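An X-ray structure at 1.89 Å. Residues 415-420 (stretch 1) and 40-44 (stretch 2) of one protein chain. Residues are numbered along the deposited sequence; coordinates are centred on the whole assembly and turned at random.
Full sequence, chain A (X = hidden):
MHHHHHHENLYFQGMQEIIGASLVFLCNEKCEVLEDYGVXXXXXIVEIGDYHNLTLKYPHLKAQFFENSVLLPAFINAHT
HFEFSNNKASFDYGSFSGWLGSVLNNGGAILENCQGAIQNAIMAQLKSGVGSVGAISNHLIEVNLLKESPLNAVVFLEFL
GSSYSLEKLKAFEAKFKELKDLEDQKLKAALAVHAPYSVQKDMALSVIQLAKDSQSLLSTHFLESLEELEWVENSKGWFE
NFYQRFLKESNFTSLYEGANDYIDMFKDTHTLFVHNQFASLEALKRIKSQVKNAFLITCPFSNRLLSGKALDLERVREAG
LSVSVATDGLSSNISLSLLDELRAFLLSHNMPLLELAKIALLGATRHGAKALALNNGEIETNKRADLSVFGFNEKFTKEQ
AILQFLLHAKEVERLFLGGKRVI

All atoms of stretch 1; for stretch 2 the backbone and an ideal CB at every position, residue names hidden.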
ATOM      1  N   LEU A 415     -10.045 -22.292  -4.518  1.00 21.29           N
ATOM      2  CA  LEU A 415      -8.659 -22.694  -4.331  1.00 26.36           C
ATOM      3  C   LEU A 415      -8.589 -24.207  -4.435  1.00 18.48           C
ATOM      4  O   LEU A 415      -9.257 -24.914  -3.673  1.00 21.98           O
ATOM      5  CB  LEU A 415      -8.112 -22.214  -2.982  1.00 21.71           C
ATOM      6  CG  LEU A 415      -6.642 -22.542  -2.706  1.00 22.00           C
ATOM      7  CD1 LEU A 415      -5.743 -21.950  -3.781  1.00 23.35           C
ATOM      8  CD2 LEU A 415      -6.227 -22.053  -1.326  1.00 26.08           C
ATOM      9  N   PHE A 416      -7.800 -24.696  -5.385  1.00 22.84           N
ATOM     10  CA  PHE A 416      -7.523 -26.118  -5.540  1.00 22.08           C
ATOM     11  C   PHE A 416      -6.050 -26.354  -5.248  1.00 21.80           C
ATOM     12  O   PHE A 416      -5.189 -25.660  -5.798  1.00 21.47           O
ATOM     13  CB  PHE A 416      -7.863 -26.607  -6.949  1.00 20.49           C
ATOM     14  CG  PHE A 416      -9.312 -26.459  -7.317  1.00 27.26           C
ATOM     15  CD1 PHE A 416      -9.781 -25.283  -7.879  1.00 25.69           C
ATOM     16  CD2 PHE A 416     -10.203 -27.500  -7.116  1.00 28.27           C
ATOM     17  CE1 PHE A 416     -11.112 -25.145  -8.223  1.00 29.06           C
ATOM     18  CE2 PHE A 416     -11.536 -27.369  -7.458  1.00 26.69           C
ATOM     19  CZ  PHE A 416     -11.991 -26.188  -8.012  1.00 30.67           C
ATOM     20  N   LEU A 417      -5.764 -27.322  -4.380  1.00 20.23           N
ATOM     21  CA  LEU A 417      -4.397 -27.685  -4.030  1.00 25.96           C
ATOM     22  C   LEU A 417      -4.231 -29.178  -4.252  1.00 22.06           C
ATOM     23  O   LEU A 417      -4.947 -29.981  -3.645  1.00 23.31           O
ATOM     24  CB  LEU A 417      -4.074 -27.308  -2.582  1.00 21.46           C
ATOM     25  CG  LEU A 417      -4.032 -25.804  -2.301  1.00 20.78           C
ATOM     26  CD1 LEU A 417      -3.638 -25.524  -0.858  1.00 25.33           C
ATOM     27  CD2 LEU A 417      -3.091 -25.101  -3.268  1.00 22.65           C
ATOM     28  N   GLY A 418      -3.289 -29.546  -5.116  1.00 22.40           N
ATOM     29  CA  GLY A 418      -3.182 -30.931  -5.538  1.00 26.81           C
ATOM     30  C   GLY A 418      -4.455 -31.472  -6.147  1.00 23.08           C
ATOM     31  O   GLY A 418      -4.740 -32.666  -6.017  1.00 22.41           O
ATOM     32  N   GLY A 419      -5.239 -30.617  -6.805  1.00 23.41           N
ATOM     33  CA  GLY A 419      -6.481 -31.028  -7.422  1.00 26.61           C
ATOM     34  C   GLY A 419      -7.676 -31.108  -6.499  1.00 25.57           C
ATOM     35  O   GLY A 419      -8.796 -31.309  -6.985  1.00 27.24           O
ATOM     36  N   LYS A 420      -7.485 -30.968  -5.192  1.00 26.28           N
ATOM     37  CA  LYS A 420      -8.577 -31.017  -4.231  1.00 30.00           C
ATOM     38  C   LYS A 420      -9.046 -29.606  -3.904  1.00 24.66           C
ATOM     39  O   LYS A 420      -8.230 -28.704  -3.691  1.00 21.26           O
ATOM     40  CB  LYS A 420      -8.146 -31.735  -2.950  1.00 26.44           C
ATOM     41  CG  LYS A 420      -7.525 -33.101  -3.189  1.00 29.52           C
ATOM     42  CD  LYS A 420      -7.204 -33.804  -1.880  1.00 32.00           C
ATOM     43  CE  LYS A 420      -6.567 -35.163  -2.125  1.00 36.09           C
ATOM     44  NZ  LYS A 420      -6.367 -35.923  -0.859  1.00 44.24           N
ATOM     45  N   UNK A  40      -7.702 -28.970 -17.743  1.00 23.13           N
ATOM     46  CA  UNK A  40      -8.052 -30.308 -17.279  1.00 23.61           C
ATOM     47  C   UNK A  40      -7.003 -30.733 -16.266  1.00 21.22           C
ATOM     48  O   UNK A  40      -5.798 -30.599 -16.517  1.00 24.20           O
ATOM     49  CB  UNK A  40      -8.141 -31.303 -18.438  1.00 23.61           C
ATOM     50  N   UNK A  41      -7.448 -31.242 -15.121  1.00 20.21           N
ATOM     51  CA  UNK A  41      -6.507 -31.597 -14.071  1.00 26.22           C
ATOM     52  C   UNK A  41      -7.082 -32.695 -13.192  1.00 29.36           C
ATOM     53  O   UNK A  41      -8.292 -32.759 -12.957  1.00 28.60           O
ATOM     54  CB  UNK A  41      -6.151 -30.370 -13.228  1.00 26.22           C
ATOM     55  N   UNK A  42      -6.192 -33.569 -12.721  1.00 27.08           N
ATOM     56  CA  UNK A  42      -6.489 -34.436 -11.590  1.00 27.26           C
ATOM     57  C   UNK A  42      -5.674 -33.918 -10.411  1.00 28.99           C
ATOM     58  O   UNK A  42      -5.956 -32.832  -9.897  1.00 28.54           O
ATOM     59  CB  UNK A  42      -6.172 -35.901 -11.897  1.00 27.26           C
ATOM     60  N   UNK A  43      -4.637 -34.652 -10.004  1.00 27.11           N
ATOM     61  CA  UNK A  43      -3.670 -34.094  -9.068  1.00 26.24           C
ATOM     62  C   UNK A  43      -2.655 -33.201  -9.768  1.00 23.35           C
ATOM     63  O   UNK A  43      -2.080 -32.312  -9.128  1.00 28.49           O
ATOM     64  CB  UNK A  43      -2.948 -35.219  -8.324  1.00 26.24           C
ATOM     65  N   UNK A  44      -2.430 -33.416 -11.061  1.00 23.84           N
ATOM     66  CA  UNK A  44      -1.548 -32.589 -11.865  1.00 27.53           C
ATOM     67  C   UNK A  44      -2.357 -31.938 -12.978  1.00 24.91           C
ATOM     68  O   UNK A  44      -3.477 -32.357 -13.285  1.00 25.02           O
ATOM     69  CB  UNK A  44      -0.392 -33.412 -12.437  1.00 27.53           C
TER

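Position 40 lies in extended backbone, with phi/psi of -95/132, and nothing of stretch 1 comes within 5.5 Å of its ideal CB. Stretch 1 therefore sets no requirement here; the extended backbone is comfortable for beta-branched residues but excludes few others. The deposited residue is V40, with chi1 in the t well, and it makes no contact with stretch 1.

Position 41 is also extended (-154/145), but its CA-to-CB bond points toward stretch 1. What waits there is the ring of F416, with a face available, and the glycine backbone of G419. The ideal CB itself is more than 5.5 Å from any atom of stretch 1, so a short side chain would leave the gap unfilled, whereas methionine or an aromatic residue could cross it; leucine would approach G419 but fall short of the F416 ring. There is no charge on F416 to reward a polar group. The residue is F41, with chi1 at 64° (p). Its ring presents an edge to the face of F416: the centroids are 5.5 Å apart, the planes meet at 66°, and the closest atoms, F41 CZ and F416 CD2, are 4.2 Å apart. In such an arrangement the slightly positive hydrogens of one ring edge approach the electron-rich face of the other. The carbonyl oxygen G419 O sits near the plane of the F41 ring, 3.9 Å from F41 CE2, again on the electropositive edge. An aliphatic side chain could fill space here, but it could not supply this ring edge.

Position 42 turns its CA-to-CB bond away from stretch 1 and meets it through its backbone instead. Its carbonyl oxygen approaches the turn closely: G419 CA is 3.1 Å from the O of residue 42, a CA-H...O contact. The fit depends on the bare glycine, since an ideal CB on G419 would be 1.9 Å from that same oxygen. The side chain is thus free to serve its own loop, where the backbone N of position 44 invites a short acceptor such as aspartate, asparagine or serine. D42 takes this role, its OD1 accepting a hydrogen bond of 2.9 Å from the N of residue 44.

Position 43, at -81/-25, points its CB sideways, and the ideal CB lies 3.9 Å from G418 O. The backbone is again in contact: the CA of residue 43 is 3.5 Å from G418 O in a second CA-H...O contact. Stretch 1 supplies glycines here, with K420 NZ too far from the ideal CB of 43 (8.2 Å) to dictate a charge, so many side chains would be acceptable, polar ones included. The residue is E43, which lies alongside the turn, its CG 3.6 Å from G418 O, without a hydrogen bond to stretch 1.

Position 44 directs its CB away from stretch 1, which leaves the choice wide. K44, a bent chain (m, m, t, m), does not touch stretch 1; its backbone, however, closes the loop, K44 O accepting a 3.0 Å hydrogen bond from D42 N.

Stretch 2, residues 40-44: VFDEK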
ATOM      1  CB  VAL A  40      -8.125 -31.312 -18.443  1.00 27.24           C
ATOM      2  CG1 VAL A  40      -8.538 -32.685 -17.930  1.00 22.75           C
ATOM      3  CG2 VAL A  40      -9.092 -30.829 -19.502  1.00 24.37           C
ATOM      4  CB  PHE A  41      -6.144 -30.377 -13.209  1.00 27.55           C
ATOM      5  CG  PHE A  41      -7.308 -29.792 -12.450  1.00 25.56           C
ATOM      6  CD1 PHE A  41      -8.193 -28.923 -13.068  1.00 25.81           C
ATOM      7  CD2 PHE A  41      -7.506 -30.099 -11.113  1.00 27.51           C
ATOM      8  CE1 PHE A  41      -9.259 -28.383 -12.370  1.00 29.73           C
ATOM      9  CE2 PHE A  41      -8.570 -29.561 -10.409  1.00 24.27           C
ATOM     10  CZ  PHE A  41      -9.445 -28.699 -11.038  1.00 26.63           C
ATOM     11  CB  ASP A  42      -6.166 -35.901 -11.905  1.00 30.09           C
ATOM     12  CG  ASP A  42      -4.929 -36.058 -12.773  1.00 28.46           C
ATOM     13  OD1 ASP A  42      -3.925 -35.362 -12.518  1.00 31.11           O
ATOM     14  OD2 ASP A  42      -4.961 -36.883 -13.711  1.00 31.68           O
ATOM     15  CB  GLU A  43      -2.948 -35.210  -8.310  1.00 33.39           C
ATOM     16  CG  GLU A  43      -3.806 -35.902  -7.262  1.00 35.16           C
ATOM     17  CD  GLU A  43      -4.448 -37.175  -7.779  1.00 40.41           C
ATOM     18  OE1 GLU A  43      -4.339 -37.444  -8.994  1.00 42.41           O
ATOM     19  OE2 GLU A  43      -5.066 -37.902  -6.974  1.00 45.42           O
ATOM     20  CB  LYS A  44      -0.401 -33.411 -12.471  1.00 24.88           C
ATOM     21  CG  LYS A  44       0.382 -34.249 -11.469  1.00 24.66           C
ATOM     22  CD  LYS A  44       1.205 -33.374 -10.540  1.00 28.06           C
ATOM     23  CE  LYS A  44       2.328 -34.169  -9.886  1.00 27.00           C
ATOM     24  NZ  LYS A  44       1.884 -34.827  -8.628  1.00 32.76           N
TER
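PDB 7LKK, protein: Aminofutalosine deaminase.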